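Local coordinates for protein polyhedrin (Simulium ubiquitum cypovirus, PDB 5A9A) that builds the microcrystalline occlusion bodies (polyhedra) of the virus, which probably protect embedded virus particles, and binds UTP in the crystal, at residues I162-C166 and Q167-L171; G112-W116 and E117-V121; Y52-P55 and E56-G60. One frame throughout, in Å; residues are numbered along the deposited sequence.

Contact 1: I162-C166 and Q167-L171; sequences IPLRC and QNESL
Gln-167 and Asn-168 turn the corner after Cys-166, the first sending its extended side chain away from the loop, the second reaching back to touch the cysteine. The amide of Gln-167 finds its partner elsewhere: OE1 accepts a hydrogen bond from Leu-99 N, a residue of the UTP pocket, and the side chain stops about 7 Å from the nucleotide. Next, Asn-168 has CG tucked between its own N and carbonyl carbon (chi1 72°), a rotation that swings Asn-168 OD1 back to within 3.3 Å of Cys-166 CB, while ND2 is held by Glu-126 OE1. Strand 157-163 of the six-stranded sheet ends just before this loop and strand 170-176 of the four-stranded sheet starts just after it, so the chain passes here between the two sheets. Glu-169 spans the inside of the bend. Extended at chi2 (174°), it reaches across toward Leu-164, the two side chains passing at a slant, and Glu-169 OE1 comes 3.7 Å from Leu-164 CD2. A water donates a hydrogen bond to Glu-169 OE1 at 2.6 Å and accepts one from Arg-165 N at 2.7 Å, which ties the carboxylate to the first limb by a single bridge. Ser-170 turns its back on that limb, OG bonding to Asn-125 O. Leu-171 then faces Ile-162, and both lean on Ile-106.

Contact 2: G112-W116 and E117-V121; sequences GNICW and ENVRV
Val-119 pushes its CG2 methyl against Ile-114 CG2 at 3.5 Å, closer than two methyls usually sit. This is the tight side. Trp-116 runs alongside Val-119, pointing the same way, and Trp-116 CE3 rests 3.8 Å from Val-119 CG2, so one branch of the valine serves both neighbours. Ile-114 O lies 3.2 Å above the indole plane of Trp-116, offset toward the rim, and Arg-158 makes a cation-pi contact with the ring. On the other side of the bend the fit is looser: Cys-115, with SG anti to its own N (chi1 -176°), rests on the flank of Asn-118, Cys-115 SG to Asn-118 CG 3.9 Å, and the end of the exposed Glu-117 leads away from the bend. Two overlapping beta turns make the bend itself, Asn-118 N bonding to Cys-115 O at 2.8 Å and Val-119 N, well above the carbonyl plane, to Trp-116 O at 3.3 Å. They bring the chain from strand 105-111 into strand 120-124. A water lies within bonding distance of both Trp-116 O and Val-119 O. Arg-120 curls back, NH1 donating to both Glu-117 O and Val-119 O, each close to the guanidinium plane; its charge would be expected to offset the partial negative charge of the two carbonyls.

Contact 3: Y52-P55 and E56-G60; sequences YNAP and EFING
Ile-58 stands between Tyr-52 and Ala-54, which point at it from the facing strand two residues apart. Its side chain crosses that of Tyr-52 at a slant, and the Ile-58 CG2 branch, set anti to the isoleucine N, touches Tyr-52 CB at 3.7 Å and then the base of the ring, CG, at 4.0 Å. The other branch goes to the alanine, Ile-58 CG1 lying 3.8 Å from Ala-54 CB. The tip, Ile-58 CD1, reaches the backbone at Asn-53 CA, 3.9 Å away. Ala-54 CB also abuts Phe-57 O at 3.6 Å. At the bend the Glu-56 side chain slants across the proline ring: it is bent at chi2 (-52°), which folds the carboxylate back beside Pro-55, Glu-56 OE2 3.7 Å from Pro-55 CG. Glu-56 OE1 comes 3.3 Å from Pro-55 O, two acceptors side by side, and Lys-34 NZ bonds to that carbonyl. Asp-31 near OE2 may raise the proton affinity of Glu-56, while a long, weak ion pair of OE1 with Arg-185 would work against it. Segments 52-54 and 57-60 run at 135° and meet through side chains, which makes this a beta arch, strand 47-54 lying in the six-stranded sheet and strand 57-62 at the edge of the four-stranded one. Tyr-52 meets Phe-173 of strand 170-176 edge-to-face, and helix 191-197 packs on Glu-56.

All three contacts are bends that lead into the four-stranded sheet: contact 3 enters its edge strand 57-62, contact 2 strand 120-124, and contact 1 strand 170-176, which lies between those two. The touching residues of contact 3 are all buried and mostly apolar, with charge confined to its bend. Contact 2 is half core, half surface, its hydrophobic side backed by a turn of backbone bonds. Contact 1, near the UTP, is more open and includes a bridging water and polar side chains. Contacts 1 and 2 touch, Val-121 CG1 lying 4.0 Å from Ile-162 CD1, whereas contact 3 touches neither, and reaches both other subunits through Asn-53 and Asn-59.

Contact 1: I162-C166 and Q167-L171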
ATOM      1  N   ILE A 162     -13.060  -1.969 -21.247  1.00 17.78           N
ATOM      2  CA  ILE A 162     -11.813  -1.517 -21.848  1.00 20.81           C
ATOM      3  C   ILE A 162     -11.173  -2.643 -22.647  1.00 18.39           C
ATOM      4  O   ILE A 162     -10.728  -3.633 -22.075  1.00 18.73           O
ATOM      5  CB  ILE A 162     -10.804  -1.055 -20.776  1.00 20.06           C
ATOM      6  CG1 ILE A 162     -11.414   0.046 -19.908  1.00 18.23           C
ATOM      7  CG2 ILE A 162      -9.520  -0.572 -21.431  1.00 18.30           C
ATOM      8  CD1 ILE A 162     -10.487   0.541 -18.816  1.00 21.48           C
ATOM      9  N   PRO A 163     -11.122  -2.498 -23.976  1.00 18.82           N
ATOM     10  CA  PRO A 163     -10.407  -3.511 -24.752  1.00 21.08           C
ATOM     11  C   PRO A 163      -8.901  -3.331 -24.631  1.00 21.54           C
ATOM     12  O   PRO A 163      -8.414  -2.200 -24.663  1.00 20.66           O
ATOM     13  CB  PRO A 163     -10.859  -3.236 -26.185  1.00 26.81           C
ATOM     14  CG  PRO A 163     -11.161  -1.781 -26.203  1.00 23.49           C
ATOM     15  CD  PRO A 163     -11.696  -1.446 -24.833  1.00 24.21           C
ATOM     16  N   LEU A 164      -8.176  -4.431 -24.470  1.00 21.78           N
ATOM     17  CA  LEU A 164      -6.723  -4.386 -24.501  1.00 22.64           C
ATOM     18  C   LEU A 164      -6.250  -5.023 -25.804  1.00 27.61           C
ATOM     19  O   LEU A 164      -6.274  -6.244 -25.952  1.00 26.02           O
ATOM     20  CB  LEU A 164      -6.130  -5.107 -23.286  1.00 21.38           C
ATOM     21  CG  LEU A 164      -6.551  -4.560 -21.914  1.00 19.74           C
ATOM     22  CD1 LEU A 164      -5.979  -5.406 -20.780  1.00 18.88           C
ATOM     23  CD2 LEU A 164      -6.130  -3.105 -21.752  1.00 18.76           C
ATOM     24  N   ARG A 165      -5.833  -4.185 -26.749  1.00 27.76           N
ATOM     25  CA  ARG A 165      -5.447  -4.643 -28.081  1.00 34.55           C
ATOM     26  C   ARG A 165      -3.945  -4.868 -28.156  1.00 34.03           C
ATOM     27  O   ARG A 165      -3.422  -5.320 -29.172  1.00 34.10           O
ATOM     28  CB  ARG A 165      -5.849  -3.612 -29.137  1.00 34.15           C
ATOM     29  CG  ARG A 165      -7.340  -3.332 -29.213  1.00 39.11           C
ATOM     30  CD  ARG A 165      -7.613  -1.859 -28.984  1.00 43.04           C
ATOM     31  NE  ARG A 165      -8.987  -1.482 -29.305  1.00 42.50           N
ATOM     32  CZ  ARG A 165      -9.535  -0.318 -28.969  1.00 41.40           C
ATOM     33  NH1 ARG A 165      -8.829   0.578 -28.291  1.00 37.76           N
ATOM     34  NH2 ARG A 165     -10.790  -0.054 -29.302  1.00 38.25           N
ATOM     35  N   CYS A 166      -3.260  -4.540 -27.068  1.00 27.57           N
ATOM     36  CA  CYS A 166      -1.816  -4.681 -26.985  1.00 28.36           C
ATOM     37  C   CYS A 166      -1.522  -5.424 -25.694  1.00 26.27           C
ATOM     38  O   CYS A 166      -2.444  -5.732 -24.942  1.00 27.31           O
ATOM     39  CB  CYS A 166      -1.160  -3.300 -26.980  1.00 28.40           C
ATOM     40  SG  CYS A 166      -1.658  -2.253 -28.381  1.00 33.36           S
ATOM     41  N   GLN A 167      -0.253  -5.716 -25.429  1.00 24.73           N
ATOM     42  CA  GLN A 167       0.116  -6.360 -24.171  1.00 25.11           C
ATOM     43  C   GLN A 167       1.212  -5.587 -23.443  1.00 21.90           C
ATOM     44  O   GLN A 167       2.025  -6.175 -22.732  1.00 21.00           O
ATOM     45  CB  GLN A 167       0.552  -7.810 -24.402  1.00 25.95           C
ATOM     46  CG  GLN A 167      -0.515  -8.688 -25.034  1.00 24.95           C
ATOM     47  CD  GLN A 167      -0.220 -10.165 -24.861  1.00 24.48           C
ATOM     48  OE1 GLN A 167       0.936 -10.567 -24.730  1.00 18.40           O
ATOM     49  NE2 GLN A 167      -1.271 -10.980 -24.842  1.00 24.62           N
ATOM     50  N   ASN A 168       1.222  -4.270 -23.615  1.00 20.94           N
ATOM     51  CA  ASN A 168       2.199  -3.418 -22.942  1.00 22.53           C
ATOM     52  C   ASN A 168       1.553  -2.494 -21.917  1.00 20.81           C
ATOM     53  O   ASN A 168       2.233  -1.694 -21.277  1.00 24.15           O
ATOM     54  CB  ASN A 168       2.948  -2.560 -23.962  1.00 22.07           C
ATOM     55  CG  ASN A 168       2.076  -1.463 -24.547  1.00 27.80           C
ATOM     56  OD1 ASN A 168       0.948  -1.712 -24.979  1.00 26.48           O
ATOM     57  ND2 ASN A 168       2.588  -0.237 -24.546  1.00 32.66           N
ATOM     58  N   GLU A 169       0.239  -2.600 -21.762  1.00 18.97           N
ATOM     59  CA  GLU A 169      -0.502  -1.638 -20.956  1.00 19.55           C
ATOM     60  C   GLU A 169      -0.753  -2.087 -19.521  1.00 17.75           C
ATOM     61  O   GLU A 169      -0.778  -3.278 -19.214  1.00 16.11           O
ATOM     62  CB  GLU A 169      -1.828  -1.302 -21.639  1.00 22.14           C
ATOM     63  CG  GLU A 169      -1.638  -0.608 -22.975  1.00 26.08           C
ATOM     64  CD  GLU A 169      -2.938  -0.400 -23.724  1.00 30.55           C
ATOM     65  OE1 GLU A 169      -3.684  -1.385 -23.909  1.00 30.72           O
ATOM     66  OE2 GLU A 169      -3.213   0.751 -24.124  1.00 33.39           O
ATOM     67  N   SER A 170      -0.936  -1.098 -18.652  1.00 16.76           N
ATOM     68  CA  SER A 170      -1.238  -1.325 -17.248  1.00 17.22           C
ATOM     69  C   SER A 170      -2.411  -0.424 -16.867  1.00 16.73           C
ATOM     70  O   SER A 170      -3.097   0.097 -17.747  1.00 17.13           O
ATOM     71  CB  SER A 170      -0.005  -1.041 -16.386  1.00 16.61           C
ATOM     72  OG  SER A 170       0.467   0.281 -16.577  1.00 17.06           O
ATOM     73  N   LEU A 171      -2.649  -0.232 -15.574  1.00 16.15           N
ATOM     74  CA  LEU A 171      -3.871   0.439 -15.137  1.00 16.20           C
ATOM     75  C   LEU A 171      -3.683   1.279 -13.877  1.00 15.57           C
ATOM     76  O   LEU A 171      -3.020   0.860 -12.930  1.00 14.60           O
ATOM     77  CB  LEU A 171      -4.966  -0.605 -14.901  1.00 15.16           C
ATOM     78  CG  LEU A 171      -6.384  -0.085 -14.651  1.00 19.76           C
ATOM     79  CD1 LEU A 171      -6.990   0.452 -15.938  1.00 18.17           C
ATOM     80  CD2 LEU A 171      -7.257  -1.185 -14.070  1.00 16.62           C
TER
HETATM   81  O   HOH W   1      -4.947  -1.708 -26.169  1.00 29.22           O

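Contact 2: G112-W116 and E117-V121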
ATOM      1  N   GLY A 112     -21.558   2.780  -5.578  1.00 15.45           N
ATOM      2  CA  GLY A 112     -21.658   3.560  -4.362  1.00 16.15           C
ATOM      3  C   GLY A 112     -21.820   5.046  -4.619  1.00 17.64           C
ATOM      4  O   GLY A 112     -22.004   5.487  -5.756  1.00 14.64           O
ATOM      5  N   ASN A 113     -21.745   5.814  -3.539  1.00 15.63           N
ATOM      6  CA  ASN A 113     -21.881   7.260  -3.588  1.00 17.64           C
ATOM      7  C   ASN A 113     -20.595   7.893  -4.112  1.00 19.75           C
ATOM      8  O   ASN A 113     -19.808   8.451  -3.346  1.00 15.79           O
ATOM      9  CB  ASN A 113     -22.198   7.776  -2.185  1.00 16.89           C
ATOM     10  CG  ASN A 113     -22.471   9.257  -2.152  1.00 18.44           C
ATOM     11  OD1 ASN A 113     -22.930   9.841  -3.135  1.00 17.59           O
ATOM     12  ND2 ASN A 113     -22.199   9.879  -1.010  1.00 18.06           N
ATOM     13  N   ILE A 114     -20.395   7.799  -5.425  1.00 17.98           N
ATOM     14  CA  ILE A 114     -19.139   8.192  -6.053  1.00 18.16           C
ATOM     15  C   ILE A 114     -19.265   9.506  -6.822  1.00 18.78           C
ATOM     16  O   ILE A 114     -20.241   9.731  -7.540  1.00 16.87           O
ATOM     17  CB  ILE A 114     -18.659   7.083  -7.015  1.00 19.95           C
ATOM     18  CG1 ILE A 114     -18.293   5.829  -6.215  1.00 15.62           C
ATOM     19  CG2 ILE A 114     -17.472   7.559  -7.844  1.00 18.36           C
ATOM     20  CD1 ILE A 114     -18.122   4.582  -7.055  1.00 16.26           C
ATOM     21  N   CYS A 115     -18.270  10.375  -6.661  1.00 18.45           N
ATOM     22  CA  CYS A 115     -18.221  11.629  -7.404  1.00 19.99           C
ATOM     23  C   CYS A 115     -17.752  11.343  -8.824  1.00 20.29           C
ATOM     24  O   CYS A 115     -16.556  11.389  -9.118  1.00 17.61           O
ATOM     25  CB  CYS A 115     -17.270  12.621  -6.731  1.00 22.04           C
ATOM     26  SG  CYS A 115     -17.230  14.251  -7.518  1.00 21.24           S
ATOM     27  N   TRP A 116     -18.706  11.050  -9.702  1.00 19.69           N
ATOM     28  CA  TRP A 116     -18.396  10.586 -11.045  1.00 20.70           C
ATOM     29  C   TRP A 116     -17.577  11.605 -11.825  1.00 19.41           C
ATOM     30  O   TRP A 116     -16.758  11.240 -12.666  1.00 18.15           O
ATOM     31  CB  TRP A 116     -19.693  10.242 -11.779  1.00 20.81           C
ATOM     32  CG  TRP A 116     -20.438   9.146 -11.094  1.00 20.17           C
ATOM     33  CD1 TRP A 116     -21.616   9.249 -10.412  1.00 21.41           C
ATOM     34  CD2 TRP A 116     -20.033   7.777 -10.998  1.00 18.82           C
ATOM     35  NE1 TRP A 116     -21.973   8.022  -9.904  1.00 19.82           N
ATOM     36  CE2 TRP A 116     -21.016   7.102 -10.249  1.00 18.87           C
ATOM     37  CE3 TRP A 116     -18.933   7.056 -11.476  1.00 18.79           C
ATOM     38  CZ2 TRP A 116     -20.940   5.734  -9.974  1.00 18.85           C
ATOM     39  CZ3 TRP A 116     -18.851   5.702 -11.195  1.00 18.93           C
ATOM     40  CH2 TRP A 116     -19.852   5.053 -10.453  1.00 19.99           C
ATOM     41  N   GLU A 117     -17.796  12.881 -11.531  1.00 19.68           N
ATOM     42  CA  GLU A 117     -17.027  13.958 -12.141  1.00 21.43           C
ATOM     43  C   GLU A 117     -15.526  13.813 -11.878  1.00 20.46           C
ATOM     44  O   GLU A 117     -14.702  14.191 -12.712  1.00 19.77           O
ATOM     45  CB  GLU A 117     -17.523  15.305 -11.610  1.00 27.72           C
ATOM     46  CG  GLU A 117     -16.490  16.414 -11.622  1.00 25.86           C
ATOM     47  CD  GLU A 117     -17.023  17.704 -11.024  1.00 26.03           C
ATOM     48  OE1 GLU A 117     -18.117  17.675 -10.420  1.00 25.72           O
ATOM     49  OE2 GLU A 117     -16.345  18.745 -11.152  1.00 23.60           O
ATOM     50  N   ASN A 118     -15.173  13.264 -10.720  1.00 19.80           N
ATOM     51  CA  ASN A 118     -13.773  13.172 -10.313  1.00 21.88           C
ATOM     52  C   ASN A 118     -13.168  11.785 -10.502  1.00 20.74           C
ATOM     53  O   ASN A 118     -12.011  11.551 -10.145  1.00 19.34           O
ATOM     54  CB  ASN A 118     -13.620  13.612  -8.855  1.00 22.79           C
ATOM     55  CG  ASN A 118     -13.618  15.121  -8.700  1.00 22.71           C
ATOM     56  OD1 ASN A 118     -13.881  15.851  -9.654  1.00 20.63           O
ATOM     57  ND2 ASN A 118     -13.319  15.593  -7.497  1.00 21.88           N
ATOM     58  N   VAL A 119     -13.950  10.868 -11.058  1.00 18.04           N
ATOM     59  CA  VAL A 119     -13.454   9.534 -11.365  1.00 17.65           C
ATOM     60  C   VAL A 119     -12.400   9.591 -12.468  1.00 18.86           C
ATOM     61  O   VAL A 119     -12.549  10.318 -13.454  1.00 16.35           O
ATOM     62  CB  VAL A 119     -14.604   8.597 -11.801  1.00 17.16           C
ATOM     63  CG1 VAL A 119     -14.058   7.344 -12.477  1.00 19.59           C
ATOM     64  CG2 VAL A 119     -15.470   8.232 -10.606  1.00 16.38           C
ATOM     65  N   ARG A 120     -11.328   8.827 -12.286  1.00 15.89           N
ATOM     66  CA  ARG A 120     -10.299   8.687 -13.306  1.00 16.22           C
ATOM     67  C   ARG A 120      -9.952   7.214 -13.468  1.00 15.63           C
ATOM     68  O   ARG A 120      -9.635   6.538 -12.491  1.00 15.52           O
ATOM     69  CB  ARG A 120      -9.032   9.454 -12.921  1.00 17.07           C
ATOM     70  CG  ARG A 120      -9.224  10.944 -12.667  1.00 17.95           C
ATOM     71  CD  ARG A 120      -9.555  11.713 -13.936  1.00 17.61           C
ATOM     72  NE  ARG A 120      -9.572  13.156 -13.697  1.00 19.65           N
ATOM     73  CZ  ARG A 120     -10.658  13.857 -13.382  1.00 19.92           C
ATOM     74  NH1 ARG A 120     -11.839  13.259 -13.275  1.00 18.85           N
ATOM     75  NH2 ARG A 120     -10.566  15.165 -13.179  1.00 16.81           N
ATOM     76  N   VAL A 121     -10.027   6.722 -14.699  1.00 15.52           N
ATOM     77  CA  VAL A 121      -9.553   5.384 -15.029  1.00 16.42           C
ATOM     78  C   VAL A 121      -8.653   5.503 -16.246  1.00 16.86           C
ATOM     79  O   VAL A 121      -9.093   5.924 -17.316  1.00 14.86           O
ATOM     80  CB  VAL A 121     -10.704   4.414 -15.337  1.00 18.18           C
ATOM     81  CG1 VAL A 121     -10.153   3.060 -15.771  1.00 16.14           C
ATOM     82  CG2 VAL A 121     -11.614   4.258 -14.125  1.00 17.13           C
TER
HETATM   83  O   HOH W   2     -14.634  11.737 -14.380  1.00 21.25           O

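Contact 3: Y52-P55 and E56-G60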
ATOM      1  N   TYR A  52     -12.523  -4.406  -4.503  1.00 16.80           N
ATOM      2  CA  TYR A  52     -12.040  -3.315  -3.660  1.00 16.01           C
ATOM      3  C   TYR A  52     -13.180  -2.709  -2.850  1.00 15.87           C
ATOM      4  O   TYR A  52     -14.316  -2.635  -3.323  1.00 15.65           O
ATOM      5  CB  TYR A  52     -11.440  -2.189  -4.509  1.00 15.95           C
ATOM      6  CG  TYR A  52     -10.125  -2.490  -5.195  1.00 15.82           C
ATOM      7  CD1 TYR A  52     -10.090  -3.114  -6.433  1.00 19.22           C
ATOM      8  CD2 TYR A  52      -8.918  -2.104  -4.623  1.00 17.26           C
ATOM      9  CE1 TYR A  52      -8.888  -3.376  -7.071  1.00 19.55           C
ATOM     10  CE2 TYR A  52      -7.714  -2.359  -5.252  1.00 18.18           C
ATOM     11  CZ  TYR A  52      -7.705  -2.994  -6.476  1.00 22.85           C
ATOM     12  OH  TYR A  52      -6.509  -3.246  -7.106  1.00 27.36           O
ATOM     13  N   ASN A  53     -12.877  -2.262  -1.637  1.00 15.17           N
ATOM     14  CA  ASN A  53     -13.819  -1.437  -0.887  1.00 14.42           C
ATOM     15  C   ASN A  53     -13.103  -0.396  -0.029  1.00 14.84           C
ATOM     16  O   ASN A  53     -11.988  -0.623   0.447  1.00 13.80           O
ATOM     17  CB  ASN A  53     -14.769  -2.298  -0.036  1.00 14.29           C
ATOM     18  CG  ASN A  53     -14.166  -2.707   1.301  1.00 15.87           C
ATOM     19  OD1 ASN A  53     -13.918  -1.871   2.169  1.00 15.42           O
ATOM     20  ND2 ASN A  53     -13.956  -4.003   1.480  1.00 14.60           N
ATOM     21  N   ALA A  54     -13.743   0.756   0.142  1.00 13.81           N
ATOM     22  CA  ALA A  54     -13.205   1.825   0.977  1.00 16.06           C
ATOM     23  C   ALA A  54     -14.301   2.849   1.258  1.00 16.06           C
ATOM     24  O   ALA A  54     -15.257   2.966   0.491  1.00 14.96           O
ATOM     25  CB  ALA A  54     -12.021   2.489   0.303  1.00 15.62           C
ATOM     26  N   PRO A  55     -14.179   3.579   2.374  1.00 15.95           N
ATOM     27  CA  PRO A  55     -15.208   4.553   2.751  1.00 17.44           C
ATOM     28  C   PRO A  55     -14.963   5.976   2.241  1.00 20.45           C
ATOM     29  O   PRO A  55     -15.914   6.759   2.214  1.00 18.92           O
ATOM     30  CB  PRO A  55     -15.164   4.517   4.278  1.00 16.61           C
ATOM     31  CG  PRO A  55     -13.741   4.209   4.596  1.00 17.05           C
ATOM     32  CD  PRO A  55     -13.213   3.352   3.463  1.00 15.51           C
ATOM     33  N   GLU A  56     -13.734   6.313   1.847  1.00 17.43           N
ATOM     34  CA  GLU A  56     -13.451   7.661   1.350  1.00 17.76           C
ATOM     35  C   GLU A  56     -13.180   7.670  -0.158  1.00 17.56           C
ATOM     36  O   GLU A  56     -13.820   8.405  -0.907  1.00 16.62           O
ATOM     37  CB  GLU A  56     -12.270   8.287   2.097  1.00 17.87           C
ATOM     38  CG  GLU A  56     -12.263   8.033   3.595  1.00 16.63           C
ATOM     39  CD  GLU A  56     -13.576   8.398   4.263  1.00 18.94           C
ATOM     40  OE1 GLU A  56     -14.313   9.253   3.725  1.00 18.07           O
ATOM     41  OE2 GLU A  56     -13.871   7.823   5.330  1.00 18.69           O
ATOM     42  N   PHE A  57     -12.223   6.863  -0.600  1.00 16.26           N
ATOM     43  CA  PHE A  57     -11.937   6.742  -2.029  1.00 17.03           C
ATOM     44  C   PHE A  57     -11.188   5.458  -2.346  1.00 15.90           C
ATOM     45  O   PHE A  57     -10.337   5.020  -1.575  1.00 15.94           O
ATOM     46  CB  PHE A  57     -11.140   7.952  -2.540  1.00 16.49           C
ATOM     47  CG  PHE A  57      -9.838   8.175  -1.827  1.00 16.41           C
ATOM     48  CD1 PHE A  57      -8.675   7.563  -2.268  1.00 17.03           C
ATOM     49  CD2 PHE A  57      -9.772   9.013  -0.726  1.00 16.19           C
ATOM     50  CE1 PHE A  57      -7.471   7.772  -1.613  1.00 17.85           C
ATOM     51  CE2 PHE A  57      -8.574   9.229  -0.069  1.00 15.56           C
ATOM     52  CZ  PHE A  57      -7.422   8.608  -0.512  1.00 15.24           C
ATOM     53  N   ILE A  58     -11.522   4.854  -3.484  1.00 16.16           N
ATOM     54  CA  ILE A  58     -10.794   3.693  -3.976  1.00 17.00           C
ATOM     55  C   ILE A  58      -9.887   4.103  -5.120  1.00 17.07           C
ATOM     56  O   ILE A  58     -10.346   4.322  -6.241  1.00 17.01           O
ATOM     57  CB  ILE A  58     -11.735   2.593  -4.498  1.00 17.21           C
ATOM     58  CG1 ILE A  58     -12.631   2.070  -3.376  1.00 14.09           C
ATOM     59  CG2 ILE A  58     -10.920   1.449  -5.092  1.00 15.01           C
ATOM     60  CD1 ILE A  58     -13.734   1.155  -3.863  1.00 14.20           C
ATOM     61  N   ASN A  59      -8.598   4.222  -4.833  1.00 16.17           N
ATOM     62  CA  ASN A  59      -7.610   4.361  -5.887  1.00 18.89           C
ATOM     63  C   ASN A  59      -6.597   3.234  -5.780  1.00 20.78           C
ATOM     64  O   ASN A  59      -6.568   2.496  -4.794  1.00 18.66           O
ATOM     65  CB  ASN A  59      -6.927   5.733  -5.851  1.00 18.52           C
ATOM     66  CG  ASN A  59      -6.117   5.956  -4.593  1.00 19.55           C
ATOM     67  OD1 ASN A  59      -5.891   5.036  -3.810  1.00 19.23           O
ATOM     68  ND2 ASN A  59      -5.663   7.191  -4.400  1.00 17.88           N
ATOM     69  N   GLY A  60      -5.774   3.096  -6.809  1.00 17.35           N
ATOM     70  CA  GLY A  60      -4.825   2.007  -6.869  1.00 19.60           C
ATOM     71  C   GLY A  60      -4.367   1.814  -8.295  1.00 19.51           C
ATOM     72  O   GLY A  60      -4.656   2.636  -9.168  1.00 15.67           O
TER